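Local coordinates for 2-hydroxyisobutanoyl-CoA mutase large subunit (Aquincola tertiaricarbonis, PDB 4R3U), which catalyses, with its small cobalamin-binding partner subunit, the reversible B12-dependent isomerization of 2-hydroxyisobutyryl-CoA and (S)-3-hydroxybutyryl-CoA, at residues 306-311 with 427-432; 159-164 with 184-189; 444-449 with 453-458. One frame throughout, in Å; residues are numbered along the deposited sequence.

Contact 1. Residues 306-311 with 427-432; sequences FFEEVA and TEYEKK
Glu308 and Tyr429 reach from helix 306-327 and helix 420-442 to each other and cross at about a right angle, the carboxylate meeting the phenol oxygen. The phenol OH of Tyr429 gives its hydrogen to OE2 of Glu308 over 2.6 Å. The carboxylate stands almost square to the ring, with 89° between the two planes. From the tyrosine's side the oxygen lies near the ring plane, at the edge. From the glutamate's side the phenol oxygen arrives well above the carboxylate plane, 50° out of it. The acid's stem also touches, CG of Glu308 lying 3.3 Å from OH of Tyr429.

CG of Glu308 stands opposite the backbone N (chi1 168°). The chain leaves its helix pointing neither toward nor away from the partner, and its extended course beyond CG brings the carboxylate to Tyr429. Tyrosine suits the other side because its long, flat, apolar body passes through the buried interface and ends in a donor. The carboxylate is further gripped by Thr51 at OE2 and by the backbone N of Gly53 at OE1, while Pro264 lies against both side chains. This many partners, together with the nearby helix N-terminus, would tend to favour the charged form of the acid. Were Glu308 exchanged for an alanine, the buried phenol of Tyr429 would probably lose its acceptor and be freer to turn, and Thr51 and Gly53 would lose this partner.

Ala311 points toward helix 420-442, its small methyl suiting the approach to Leu425 and Thr426. Glu430 adds salt bridges to Arg318 and Lys322. The arrangement is a buried tyrosine-glutamate hydrogen bond between a helix that follows strand 298-302 of the TIM barrel and a later helix packed against it.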
loop_
_atom_site.group_PDB
_atom_site.type_symbol
_atom_site.label_atom_id
_atom_site.label_comp_id
_atom_site.label_asym_id
_atom_site.label_seq_id
_atom_site.Cartn_x
_atom_site.Cartn_y
_atom_site.Cartn_z
ATOM N N PHE A 306 7.472 -7.888 -3.715
ATOM C CA PHE A 306 6.933 -6.941 -4.677
ATOM C C PHE A 306 7.375 -7.136 -6.139
ATOM O O PHE A 306 6.516 -7.331 -7.001
ATOM C CB PHE A 306 7.151 -5.499 -4.181
ATOM C CG PHE A 306 6.445 -4.458 -5.007
ATOM C CD1 PHE A 306 5.086 -4.214 -4.831
ATOM C CD2 PHE A 306 7.139 -3.720 -5.968
ATOM C CE1 PHE A 306 4.423 -3.264 -5.605
ATOM C CE2 PHE A 306 6.484 -2.747 -6.726
ATOM C CZ PHE A 306 5.126 -2.527 -6.542
ATOM N N PHE A 307 8.697 -7.090 -6.405
ATOM C CA PHE A 307 9.246 -7.228 -7.755
ATOM C C PHE A 307 9.274 -8.622 -8.299
ATOM O O PHE A 307 8.943 -8.801 -9.480
ATOM C CB PHE A 307 10.592 -6.541 -7.906
ATOM C CG PHE A 307 10.476 -5.042 -7.803
ATOM C CD1 PHE A 307 9.863 -4.306 -8.813
ATOM C CD2 PHE A 307 10.944 -4.370 -6.684
ATOM C CE1 PHE A 307 9.753 -2.923 -8.719
ATOM C CE2 PHE A 307 10.824 -2.991 -6.592
ATOM C CZ PHE A 307 10.241 -2.275 -7.619
ATOM N N GLU A 308 9.590 -9.624 -7.434
ATOM C CA GLU A 308 9.581 -11.040 -7.812
ATOM C C GLU A 308 8.193 -11.505 -8.363
ATOM O O GLU A 308 8.130 -12.225 -9.359
ATOM C CB GLU A 308 10.006 -11.881 -6.630
ATOM C CG GLU A 308 9.769 -13.368 -6.774
ATOM C CD GLU A 308 10.445 -14.147 -5.668
ATOM O OE1 GLU A 308 10.040 -13.994 -4.489
ATOM O OE2 GLU A 308 11.444 -14.838 -5.979
ATOM N N GLU A 309 7.105 -11.077 -7.714
ATOM C CA GLU A 309 5.728 -11.399 -8.090
ATOM C C GLU A 309 5.356 -10.834 -9.439
ATOM O O GLU A 309 4.770 -11.545 -10.225
ATOM C CB GLU A 309 4.755 -10.961 -6.972
ATOM C CG GLU A 309 4.892 -11.860 -5.759
ATOM C CD GLU A 309 4.581 -13.323 -6.052
ATOM O OE1 GLU A 309 3.435 -13.608 -6.465
ATOM O OE2 GLU A 309 5.475 -14.183 -5.875
ATOM N N VAL A 310 5.792 -9.611 -9.751
ATOM C CA VAL A 310 5.600 -8.966 -11.054
ATOM C C VAL A 310 6.400 -9.738 -12.142
ATOM O O VAL A 310 5.859 -10.048 -13.205
ATOM C CB VAL A 310 5.992 -7.461 -11.002
ATOM C CG1 VAL A 310 5.893 -6.819 -12.378
ATOM C CG2 VAL A 310 5.137 -6.698 -9.985
ATOM N N ALA A 311 7.667 -10.068 -11.845
ATOM C CA ALA A 311 8.549 -10.812 -12.740
ATOM C C ALA A 311 7.927 -12.182 -13.070
ATOM O O ALA A 311 7.961 -12.614 -14.224
ATOM C CB ALA A 311 9.891 -11.013 -12.068
ATOM N N THR A 427 13.325 -12.953 -17.026
ATOM C CA THR A 427 14.111 -13.902 -17.825
ATOM C C THR A 427 14.633 -15.113 -17.016
ATOM O O THR A 427 14.666 -16.230 -17.545
ATOM C CB THR A 427 15.131 -13.147 -18.691
ATOM O OG1 THR A 427 14.415 -12.245 -19.560
ATOM C CG2 THR A 427 16.010 -14.079 -19.497
ATOM N N GLU A 428 15.033 -14.872 -15.752
ATOM C CA GLU A 428 15.520 -15.884 -14.810
ATOM C C GLU A 428 14.380 -16.849 -14.491
ATOM O O GLU A 428 14.565 -18.063 -14.607
ATOM C CB GLU A 428 16.093 -15.238 -13.534
ATOM C CG GLU A 428 17.610 -15.213 -13.504
ATOM C CD GLU A 428 18.268 -16.587 -13.433
ATOM O OE1 GLU A 428 18.752 -17.066 -14.485
ATOM O OE2 GLU A 428 18.289 -17.189 -12.332
ATOM N N TYR A 429 13.177 -16.313 -14.185
ATOM C CA TYR A 429 11.987 -17.126 -13.950
ATOM C C TYR A 429 11.652 -18.038 -15.147
ATOM O O TYR A 429 11.486 -19.239 -14.946
ATOM C CB TYR A 429 10.776 -16.261 -13.532
ATOM C CG TYR A 429 10.618 -16.244 -12.035
ATOM C CD1 TYR A 429 9.866 -17.226 -11.380
ATOM C CD2 TYR A 429 11.341 -15.345 -11.251
ATOM C CE1 TYR A 429 9.800 -17.275 -9.988
ATOM C CE2 TYR A 429 11.269 -15.376 -9.864
ATOM C CZ TYR A 429 10.493 -16.337 -9.237
ATOM O OH TYR A 429 10.474 -16.396 -7.869
ATOM N N GLU A 430 11.640 -17.480 -16.380
ATOM C CA GLU A 430 11.380 -18.178 -17.643
ATOM C C GLU A 430 12.257 -19.439 -17.792
ATOM O O GLU A 430 11.737 -20.546 -17.907
ATOM C CB GLU A 430 11.604 -17.215 -18.818
ATOM C CG GLU A 430 11.209 -17.817 -20.154
ATOM C CD GLU A 430 11.797 -17.169 -21.387
ATOM O OE1 GLU A 430 11.482 -17.639 -22.503
ATOM O OE2 GLU A 430 12.622 -16.238 -21.241
ATOM N N LYS A 431 13.586 -19.254 -17.733
ATOM C CA LYS A 431 14.578 -20.313 -17.836
ATOM C C LYS A 431 14.403 -21.367 -16.732
ATOM O O LYS A 431 14.384 -22.562 -17.037
ATOM C CB LYS A 431 16.000 -19.727 -17.863
ATOM C CG LYS A 431 16.274 -18.907 -19.125
ATOM C CD LYS A 431 17.559 -18.090 -19.041
ATOM C CE LYS A 431 17.853 -17.318 -20.312
ATOM N NZ LYS A 431 18.983 -16.357 -20.147
ATOM N N LYS A 432 14.228 -20.926 -15.470
ATOM C CA LYS A 432 14.040 -21.821 -14.317
ATOM C C LYS A 432 12.746 -22.594 -14.420
ATOM O O LYS A 432 12.729 -23.777 -14.070
ATOM C CB LYS A 432 14.167 -21.079 -12.977
ATOM C CG LYS A 432 15.578 -20.591 -12.628
ATOM C CD LYS A 432 16.515 -21.681 -12.123
ATOM C CE LYS A 432 17.958 -21.252 -12.281
ATOM N NZ LYS A 432 18.901 -22.403 -12.199
#

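Contact 2. Residues 159-164 with 184-189; sequences ADMEAL and WILLAM
Met161, on a helix in the connection between two neighbouring parallel strands of the TIM barrel, 125-128 and 175-178, pushes its thioether end against Leu186 and Met189 of helix 183-196, which follows the second of these strands. CG lies opposite the backbone N (chi1 -169°), chi2 keeps the chain straight, and the bend at chi3 (-71°) turns the methyl into the angle between the two partners, one turn apart on their helix. There CE of Met161 lies 3.6 Å from CB of Met189 and 3.8 Å from CG of Leu186. It also lies 3.6 Å from the backbone O of Leu186. The sulfur shares the first of these contacts, SD of Met161 being 3.6 Å from CB of Met189.

The backbones come closest here, CA of Met161 and CA of Met189 being 7.3 Å apart. In this alternation of strands and helices the two helices thus meet through an unbranched, flexible side chain, well suited to fitting between a branched leucine and the stem of another methionine. The rest of Met189 leads away, where Ile155 touches it. Leu186 also packs on Phe129, Ile179 and Met553. Glu162, partly exposed, forms a salt bridge with Lys196 that links the same two helices.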
loop_
_atom_site.group_PDB
_atom_site.type_symbol
_atom_site.label_atom_id
_atom_site.label_comp_id
_atom_site.label_asym_id
_atom_site.label_seq_id
_atom_site.Cartn_x
_atom_site.Cartn_y
_atom_site.Cartn_z
ATOM N N ALA A 159 -32.160 -25.519 -6.878
ATOM C CA ALA A 159 -33.011 -24.669 -6.052
ATOM C C ALA A 159 -32.170 -23.713 -5.191
ATOM O O ALA A 159 -32.524 -22.540 -5.079
ATOM C CB ALA A 159 -33.887 -25.528 -5.166
ATOM N N ASP A 160 -31.041 -24.201 -4.614
ATOM C CA ASP A 160 -30.123 -23.413 -3.783
ATOM C C ASP A 160 -29.402 -22.378 -4.640
ATOM O O ASP A 160 -29.072 -21.277 -4.148
ATOM C CB ASP A 160 -29.038 -24.289 -3.136
ATOM C CG ASP A 160 -29.460 -25.409 -2.216
ATOM O OD1 ASP A 160 -30.552 -25.311 -1.614
ATOM O OD2 ASP A 160 -28.649 -26.339 -2.013
ATOM N N MET A 161 -29.053 -22.767 -5.886
ATOM C CA MET A 161 -28.373 -21.839 -6.802
ATOM C C MET A 161 -29.321 -20.677 -7.216
ATOM O O MET A 161 -28.852 -19.556 -7.419
ATOM C CB MET A 161 -27.800 -22.561 -8.039
ATOM C CG MET A 161 -26.871 -21.673 -8.857
ATOM S SD MET A 161 -25.958 -22.534 -10.146
ATOM C CE MET A 161 -24.766 -23.501 -9.090
ATOM N N GLU A 162 -30.635 -20.945 -7.306
ATOM C CA GLU A 162 -31.644 -19.951 -7.636
ATOM C C GLU A 162 -31.660 -18.931 -6.516
ATOM O O GLU A 162 -31.668 -17.733 -6.805
ATOM C CB GLU A 162 -33.020 -20.610 -7.811
ATOM C CG GLU A 162 -33.081 -21.514 -9.031
ATOM C CD GLU A 162 -34.255 -22.465 -9.148
ATOM O OE1 GLU A 162 -34.970 -22.682 -8.143
ATOM O OE2 GLU A 162 -34.431 -23.032 -10.249
ATOM N N ALA A 163 -31.564 -19.405 -5.237
ATOM C CA ALA A 163 -31.489 -18.572 -4.019
ATOM C C ALA A 163 -30.208 -17.774 -4.030
ATOM O O ALA A 163 -30.249 -16.580 -3.743
ATOM C CB ALA A 163 -31.549 -19.433 -2.764
ATOM N N LEU A 164 -29.088 -18.420 -4.422
ATOM C CA LEU A 164 -27.754 -17.832 -4.525
ATOM C C LEU A 164 -27.662 -16.662 -5.492
ATOM O O LEU A 164 -27.012 -15.670 -5.185
ATOM C CB LEU A 164 -26.713 -18.911 -4.914
ATOM C CG LEU A 164 -25.248 -18.437 -5.102
ATOM C CD1 LEU A 164 -24.580 -18.215 -3.780
ATOM C CD2 LEU A 164 -24.455 -19.416 -5.916
ATOM N N TRP A 184 -18.359 -29.865 -12.254
ATOM C CA TRP A 184 -19.237 -30.181 -13.378
ATOM C C TRP A 184 -20.715 -30.086 -13.020
ATOM O O TRP A 184 -21.515 -29.627 -13.841
ATOM C CB TRP A 184 -18.832 -31.492 -14.071
ATOM C CG TRP A 184 -19.600 -32.738 -13.701
ATOM C CD1 TRP A 184 -20.595 -33.330 -14.427
ATOM C CD2 TRP A 184 -19.369 -33.587 -12.567
ATOM N NE1 TRP A 184 -21.000 -34.497 -13.816
ATOM C CE2 TRP A 184 -20.269 -34.677 -12.668
ATOM C CE3 TRP A 184 -18.504 -33.527 -11.458
ATOM C CZ2 TRP A 184 -20.309 -35.711 -11.710
ATOM C CZ3 TRP A 184 -18.570 -34.530 -10.495
ATOM C CH2 TRP A 184 -19.445 -35.615 -10.634
ATOM N N ILE A 185 -21.055 -30.477 -11.775
ATOM C CA ILE A 185 -22.412 -30.436 -11.212
ATOM C C ILE A 185 -22.852 -28.963 -11.088
ATOM O O ILE A 185 -23.943 -28.610 -11.515
ATOM C CB ILE A 185 -22.469 -31.236 -9.868
ATOM C CG1 ILE A 185 -22.349 -32.742 -10.140
ATOM C CG2 ILE A 185 -23.730 -30.898 -9.044
ATOM C CD1 ILE A 185 -21.979 -33.506 -9.012
ATOM N N LEU A 186 -21.976 -28.108 -10.561
ATOM C CA LEU A 186 -22.265 -26.678 -10.445
ATOM C C LEU A 186 -22.369 -25.969 -11.780
ATOM O O LEU A 186 -23.233 -25.107 -11.930
ATOM C CB LEU A 186 -21.324 -25.985 -9.464
ATOM C CG LEU A 186 -21.928 -25.869 -8.092
ATOM C CD1 LEU A 186 -21.897 -27.170 -7.362
ATOM C CD2 LEU A 186 -21.229 -24.881 -7.308
ATOM N N LEU A 187 -21.556 -26.396 -12.775
ATOM C CA LEU A 187 -21.643 -25.878 -14.135
ATOM C C LEU A 187 -22.979 -26.315 -14.793
ATOM O O LEU A 187 -23.607 -25.520 -15.501
ATOM C CB LEU A 187 -20.429 -26.313 -14.986
ATOM C CG LEU A 187 -20.408 -25.832 -16.454
ATOM C CD1 LEU A 187 -20.515 -24.286 -16.585
ATOM C CD2 LEU A 187 -19.226 -26.398 -17.195
ATOM N N ALA A 188 -23.415 -27.562 -14.538
ATOM C CA ALA A 188 -24.685 -28.085 -15.039
ATOM C C ALA A 188 -25.840 -27.265 -14.457
ATOM O O ALA A 188 -26.773 -26.938 -15.187
ATOM C CB ALA A 188 -24.840 -29.544 -14.658
ATOM N N MET A 189 -25.747 -26.898 -13.160
ATOM C CA MET A 189 -26.743 -26.092 -12.447
ATOM C C MET A 189 -26.799 -24.689 -12.988
ATOM O O MET A 189 -27.903 -24.133 -13.118
ATOM C CB MET A 189 -26.460 -26.047 -10.945
ATOM C CG MET A 189 -26.875 -27.287 -10.207
ATOM S SD MET A 189 -26.429 -27.197 -8.461
ATOM C CE MET A 189 -26.828 -28.866 -7.944
#

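Contact 3. Residues 444-449 with 453-458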
loop_
_atom_site.group_PDB
_atom_site.type_symbol
_atom_site.label_atom_id
_atom_site.label_comp_id
_atom_site.label_asym_id
_atom_site.label_seq_id
_atom_site.Cartn_x
_atom_site.Cartn_y
_atom_site.Cartn_z
ATOM N N GLY A 444 8.606 -38.593 -16.199
ATOM C CA GLY A 444 7.414 -39.341 -16.581
ATOM C C GLY A 444 6.071 -38.635 -16.566
ATOM O O GLY A 444 5.026 -39.293 -16.633
ATOM N N GLY A 445 6.076 -37.309 -16.484
ATOM C CA GLY A 445 4.824 -36.565 -16.517
ATOM C C GLY A 445 4.248 -36.209 -15.164
ATOM O O GLY A 445 4.677 -36.721 -14.127
ATOM N N THR A 446 3.236 -35.345 -15.203
ATOM C CA THR A 446 2.548 -34.763 -14.066
ATOM C C THR A 446 1.894 -35.809 -13.213
ATOM O O THR A 446 2.224 -35.897 -12.036
ATOM C CB THR A 446 1.610 -33.650 -14.556
ATOM O OG1 THR A 446 2.379 -32.634 -15.187
ATOM C CG2 THR A 446 0.780 -33.060 -13.478
ATOM N N ILE A 447 0.974 -36.598 -13.798
ATOM C CA ILE A 447 0.209 -37.646 -13.111
ATOM C C ILE A 447 1.077 -38.622 -12.347
ATOM O O ILE A 447 0.827 -38.827 -11.157
ATOM C CB ILE A 447 -0.914 -38.273 -13.980
ATOM C CG1 ILE A 447 -1.926 -37.167 -14.372
ATOM C CG2 ILE A 447 -1.617 -39.422 -13.229
ATOM C CD1 ILE A 447 -3.006 -37.574 -15.250
ATOM N N LYS A 448 2.149 -39.128 -12.979
ATOM C CA LYS A 448 3.097 -40.052 -12.339
ATOM C C LYS A 448 3.804 -39.422 -11.135
ATOM O O LYS A 448 3.905 -40.062 -10.089
ATOM C CB LYS A 448 4.127 -40.613 -13.343
ATOM C CG LYS A 448 3.520 -41.355 -14.542
ATOM C CD LYS A 448 2.598 -42.592 -14.247
ATOM C CE LYS A 448 1.096 -42.365 -14.486
ATOM N NZ LYS A 448 0.753 -41.664 -15.775
ATOM N N LEU A 449 4.239 -38.152 -11.277
ATOM C CA LEU A 449 4.909 -37.381 -10.234
ATOM C C LEU A 449 3.962 -37.027 -9.100
ATOM O O LEU A 449 4.412 -36.943 -7.958
ATOM C CB LEU A 449 5.580 -36.132 -10.827
ATOM C CG LEU A 449 7.061 -36.228 -11.241
ATOM C CD1 LEU A 449 7.399 -37.576 -11.828
ATOM C CD2 LEU A 449 7.413 -35.137 -12.233
ATOM N N GLY A 453 4.193 -38.356 -5.307
ATOM C CA GLY A 453 4.156 -37.270 -4.333
ATOM C C GLY A 453 5.309 -36.293 -4.456
ATOM O O GLY A 453 5.670 -35.635 -3.475
ATOM N N TRP A 454 5.891 -36.195 -5.665
ATOM C CA TRP A 454 7.050 -35.373 -5.995
ATOM C C TRP A 454 6.824 -33.857 -5.848
ATOM O O TRP A 454 7.693 -33.159 -5.306
ATOM C CB TRP A 454 7.543 -35.734 -7.406
ATOM C CG TRP A 454 8.792 -35.031 -7.868
ATOM C CD1 TRP A 454 10.082 -35.437 -7.684
ATOM C CD2 TRP A 454 8.855 -33.857 -8.697
ATOM N NE1 TRP A 454 10.944 -34.584 -8.338
ATOM C CE2 TRP A 454 10.217 -33.610 -8.969
ATOM C CE3 TRP A 454 7.885 -32.997 -9.245
ATOM C CZ2 TRP A 454 10.634 -32.548 -9.772
ATOM C CZ3 TRP A 454 8.298 -31.929 -10.021
ATOM C CH2 TRP A 454 9.657 -31.721 -10.293
ATOM N N PHE A 455 5.693 -33.354 -6.364
ATOM C CA PHE A 455 5.323 -31.942 -6.314
ATOM C C PHE A 455 5.122 -31.532 -4.890
ATOM O O PHE A 455 5.699 -30.544 -4.449
ATOM C CB PHE A 455 4.023 -31.687 -7.116
ATOM C CG PHE A 455 4.171 -31.874 -8.611
ATOM C CD1 PHE A 455 4.775 -30.891 -9.399
ATOM C CD2 PHE A 455 3.716 -33.031 -9.233
ATOM C CE1 PHE A 455 4.920 -31.069 -10.777
ATOM C CE2 PHE A 455 3.820 -33.181 -10.614
ATOM C CZ PHE A 455 4.425 -32.204 -11.378
ATOM N N GLN A 456 4.303 -32.316 -4.177
ATOM C CA GLN A 456 3.897 -32.177 -2.779
ATOM C C GLN A 456 5.129 -32.183 -1.848
ATOM O O GLN A 456 5.152 -31.413 -0.892
ATOM C CB GLN A 456 2.883 -33.288 -2.373
ATOM C CG GLN A 456 1.670 -33.501 -3.340
ATOM C CD GLN A 456 1.848 -34.480 -4.529
ATOM O OE1 GLN A 456 2.585 -34.238 -5.503
ATOM N NE2 GLN A 456 1.082 -35.577 -4.527
ATOM N N LYS A 457 6.157 -33.005 -2.139
ATOM C CA LYS A 457 7.357 -33.066 -1.302
ATOM C C LYS A 457 8.179 -31.801 -1.460
ATOM O O LYS A 457 8.751 -31.314 -0.482
ATOM C CB LYS A 457 8.183 -34.332 -1.555
ATOM C CG LYS A 457 7.621 -35.555 -0.828
ATOM C CD LYS A 457 8.174 -36.889 -1.383
ATOM C CE LYS A 457 7.508 -38.098 -0.767
ATOM N NZ LYS A 457 7.865 -39.350 -1.489
ATOM N N GLN A 458 8.185 -31.233 -2.677
ATOM C CA GLN A 458 8.903 -30.004 -2.943
ATOM C C GLN A 458 8.250 -28.822 -2.255
ATOM O O GLN A 458 8.952 -28.016 -1.641
ATOM C CB GLN A 458 9.031 -29.777 -4.433
ATOM C CG GLN A 458 10.268 -30.412 -5.042
ATOM C CD GLN A 458 10.318 -30.001 -6.478
ATOM O OE1 GLN A 458 10.784 -28.899 -6.842
ATOM N NE2 GLN A 458 9.693 -30.821 -7.298
#
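Leu449 meets Trp454 and Phe455 across a tight corner between two helices, and CB, CG and CD2 of its side chain each have a partner. CB of Leu449 sits 3.4 Å from CE2 of Phe455. One bond on, CG of Leu449 lies 3.9 Å from CE3 of Trp454. At the tip, CD2 of Leu449 rests over one face of the indole as a CH-pi contact, 4.1 Å from the centroid of the six-membered ring and 24° off its normal. Leucine and tryptophan run side by side and point the same way. CG of Trp454 is turned opposite its backbone N (chi1 -176°), which lays the indole face alongside the leucine branch. Phe455 turns a different aspect to its neighbours: CE3 of Trp454 stands over the centre of its ring, and the carbonyl O of Thr446 comes at its edge, 3.5 Å from CE2 of Phe455.

The backbone fixes the corner. N of Trp454 donates to O of Leu449 over 2.8 Å, reaching back five residues, as in the Schellman motif that ends helix 446-451. Gly453, with positive phi (69°), makes this turn and is at once the N-cap of helix 454-472; glycine takes such a conformation readily. Val440 of helix 420-442 touches both Leu449 and Trp454, and Phe270 stacks edge-to-face with Phe455. Gln456 NE2 bonds to O of Ile450.

The Schellman bonds, among them N of Trp454 to O of Leu449, hold the turn, while an aliphatic branch lying on aromatic carbon packs inside it, depending on shape and dispersion rather than charge.

In the fold
The three contacts follow one another along the chain and do not touch. Contacts 1 and 3 are the nearer neighbours, with centres about 23 Å apart and nearest atoms about 9 Å apart; helix 420-442, which carries residues 427-432, is followed in the chain by helix 446-451 of contact 3. Contact 2 stands on the opposite side of the chain's centre from contact 1, about 39 Å between centres, and about 33 Å from the centre of contact 3. The active site is nearer to contacts 2 and 3: the side chain of Gln456 is about 9 Å from bound cobalamin, and that of Leu186 about 11 Å from it and about 12 Å from the bound acyl-CoA. Contact 1 lies away from these sites.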